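Local coordinates for 2-hydroxyisobutyryl-CoA synthetase (Aquincola tertiaricarbonis, PDB 6HDY), which is an AMP-binding enzyme of the ANL superfamily, with a large N-terminal part and a smaller C-terminal domain, at residues 19-24 / 36-41. Sequence-based numbering, arbitrary orientation.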
loop_
_atom_site.group_PDB
_atom_site.type_symbol
_atom_site.label_atom_id
_atom_site.label_comp_id
_atom_site.label_asym_id
_atom_site.label_seq_id
_atom_site.Cartn_x
_atom_site.Cartn_y
_atom_site.Cartn_z
ATOM N N VAL A 19 12.376 -14.104 -20.161
ATOM C CA VAL A 19 11.443 -15.103 -19.630
ATOM C C VAL A 19 9.960 -14.716 -19.952
ATOM O O VAL A 19 9.657 -13.545 -20.157
ATOM C CB VAL A 19 11.733 -15.361 -18.125
ATOM C CG1 VAL A 19 11.075 -14.303 -17.238
ATOM C CG2 VAL A 19 11.340 -16.774 -17.707
ATOM N N GLU A 20 9.072 -15.716 -20.032
ATOM C CA GLU A 20 7.672 -15.556 -20.407
ATOM C C GLU A 20 6.828 -16.700 -19.848
ATOM O O GLU A 20 6.390 -17.588 -20.591
ATOM C CB GLU A 20 7.559 -15.525 -21.949
ATOM C CG GLU A 20 7.039 -14.192 -22.462
ATOM C CD GLU A 20 5.857 -14.266 -23.411
ATOM O OE1 GLU A 20 4.854 -13.558 -23.161
ATOM O OE2 GLU A 20 5.926 -15.036 -24.397
ATOM N N TYR A 21 6.572 -16.649 -18.549
ATOM C CA TYR A 21 5.849 -17.682 -17.813
ATOM C C TYR A 21 4.371 -17.872 -18.146
ATOM O O TYR A 21 3.630 -16.900 -18.252
ATOM C CB TYR A 21 5.977 -17.436 -16.311
ATOM C CG TYR A 21 7.355 -17.702 -15.734
ATOM C CD1 TYR A 21 7.865 -18.999 -15.657
ATOM C CD2 TYR A 21 8.102 -16.671 -15.163
ATOM C CE1 TYR A 21 9.126 -19.248 -15.120
ATOM C CE2 TYR A 21 9.343 -16.913 -14.583
ATOM C CZ TYR A 21 9.851 -18.205 -14.558
ATOM O OH TYR A 21 11.057 -18.440 -13.948
ATOM N N ASP A 22 3.935 -19.147 -18.223
ATOM C CA ASP A 22 2.534 -19.532 -18.380
ATOM C C ASP A 22 1.848 -19.122 -17.062
ATOM O O ASP A 22 2.132 -19.677 -15.998
ATOM C CB ASP A 22 2.399 -21.061 -18.639
ATOM C CG ASP A 22 0.978 -21.638 -18.656
ATOM O OD1 ASP A 22 0.007 -20.862 -18.455
ATOM O OD2 ASP A 22 0.837 -22.868 -18.850
ATOM N N GLU A 23 0.971 -18.113 -17.157
ATOM C CA GLU A 23 0.202 -17.534 -16.063
ATOM C C GLU A 23 -0.853 -18.501 -15.508
ATOM O O GLU A 23 -1.336 -18.296 -14.395
ATOM C CB GLU A 23 -0.449 -16.207 -16.520
ATOM C CG GLU A 23 0.532 -15.073 -16.816
ATOM C CD GLU A 23 1.377 -14.588 -15.646
ATOM O OE1 GLU A 23 2.527 -14.156 -15.886
ATOM O OE2 GLU A 23 0.900 -14.653 -14.492
ATOM N N ASN A 24 -1.194 -19.560 -16.263
ATOM C CA ASN A 24 -2.199 -20.539 -15.847
ATOM C C ASN A 24 -1.640 -21.801 -15.212
ATOM O O ASN A 24 -2.416 -22.623 -14.724
ATOM C CB ASN A 24 -3.130 -20.888 -17.015
ATOM C CG ASN A 24 -3.964 -19.699 -17.404
ATOM O OD1 ASN A 24 -4.575 -19.030 -16.550
ATOM N ND2 ASN A 24 -3.884 -19.334 -18.671
ATOM N N PRO A 36 9.936 -28.960 -10.392
ATOM C CA PRO A 36 10.794 -30.084 -9.976
ATOM C C PRO A 36 12.196 -30.107 -10.593
ATOM O O PRO A 36 13.158 -30.292 -9.847
ATOM C CB PRO A 36 9.973 -31.328 -10.365
ATOM C CG PRO A 36 8.540 -30.850 -10.340
ATOM C CD PRO A 36 8.588 -29.424 -10.799
ATOM N N ARG A 37 12.321 -29.900 -11.930
ATOM C CA ARG A 37 13.621 -29.932 -12.613
ATOM C C ARG A 37 14.554 -28.852 -12.145
ATOM O O ARG A 37 15.572 -29.191 -11.556
ATOM C CB ARG A 37 13.498 -29.933 -14.152
ATOM C CG ARG A 37 14.840 -30.041 -14.904
ATOM C CD ARG A 37 15.551 -31.371 -14.655
ATOM N NE ARG A 37 16.842 -31.467 -15.341
ATOM C CZ ARG A 37 17.808 -32.321 -15.002
ATOM N NH1 ARG A 37 18.945 -32.354 -15.690
ATOM N NH2 ARG A 37 17.653 -33.131 -13.960
ATOM N N ARG A 38 14.198 -27.558 -12.357
ATOM C CA ARG A 38 15.017 -26.402 -11.965
ATOM C C ARG A 38 15.481 -26.446 -10.500
ATOM O O ARG A 38 16.640 -26.142 -10.213
ATOM C CB ARG A 38 14.279 -25.094 -12.262
ATOM C CG ARG A 38 14.200 -24.758 -13.755
ATOM C CD ARG A 38 13.256 -23.593 -14.069
ATOM N NE ARG A 38 13.779 -22.313 -13.593
ATOM C CZ ARG A 38 13.431 -21.120 -14.066
ATOM N NH1 ARG A 38 12.563 -21.020 -15.065
ATOM N NH2 ARG A 38 13.946 -20.016 -13.539
ATOM N N GLU A 39 14.591 -26.908 -9.603
ATOM C CA GLU A 39 14.785 -26.968 -8.155
ATOM C C GLU A 39 15.591 -28.171 -7.626
ATOM O O GLU A 39 16.282 -28.026 -6.615
ATOM C CB GLU A 39 13.416 -26.903 -7.444
ATOM C CG GLU A 39 12.633 -25.613 -7.703
ATOM C CD GLU A 39 11.283 -25.493 -7.018
ATOM O OE1 GLU A 39 10.435 -24.694 -7.477
ATOM O OE2 GLU A 39 11.081 -26.183 -5.998
ATOM N N THR A 40 15.457 -29.354 -8.262
ATOM C CA THR A 40 16.098 -30.568 -7.789
ATOM C C THR A 40 17.131 -31.172 -8.761
ATOM O O THR A 40 17.682 -32.199 -8.415
ATOM C CB THR A 40 15.053 -31.644 -7.365
ATOM O OG1 THR A 40 14.457 -32.240 -8.517
ATOM C CG2 THR A 40 13.982 -31.111 -6.435
ATOM N N MET A 41 17.416 -30.550 -9.935
ATOM C CA MET A 41 18.416 -31.060 -10.902
ATOM C C MET A 41 19.849 -31.108 -10.339
ATOM O O MET A 41 20.141 -30.323 -9.438
ATOM C CB MET A 41 18.414 -30.212 -12.182
ATOM C CG MET A 41 18.981 -28.802 -12.016
ATOM S SD MET A 41 18.485 -27.742 -13.391
ATOM C CE MET A 41 19.408 -28.487 -14.738
#
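Arg38 of the short helix 36-40 and Tyr21 of the preceding loop come from opposite directions, Arg38 NH1 and NH2 meeting the hydroxyl on the ring's edge, while their CA atoms stay 13.9 Å apart. On the helix, Pro36 O takes two donors from Thr40, the backbone N at 2.9 Å and the hydroxyl OG1 at 2.7 Å, which arrive from opposite faces of the carbonyl plane. Arg38 runs out toward the loop and bends at its third torsion (chi3 70°), bringing NH1 to the edge of the Tyr21 ring, near its plane. Arg38 NH1 gives Tyr21 OH a weak, strongly bent hydrogen bond (3.2 Å, 121° at the hydrogen), and Arg38 NH2 lies 3.3 Å from Tyr21 OH. Ring and guanidinium are tilted by 25°, without stacking; Val19 CG2 rests on one ring face, 3.7 Å above it. The firmer grip comes from carboxylates: Glu331 OE1 is hydrogen-bonded to Tyr21 OH and its OE2 salt-bridged to Arg38 NH2, while Asp302 pairs with Arg38 NE. The next residue, Glu39, separately forms salt bridges with Arg357 and Arg153. This partly buried cluster of polar and charged groups holds the N-terminal loop and helix 36-40 to the loops carrying Asp302 and Glu331, beside strands 304-310 and 322-329 of the antiparallel sheet in the N-terminal part of an ANL-superfamily fold.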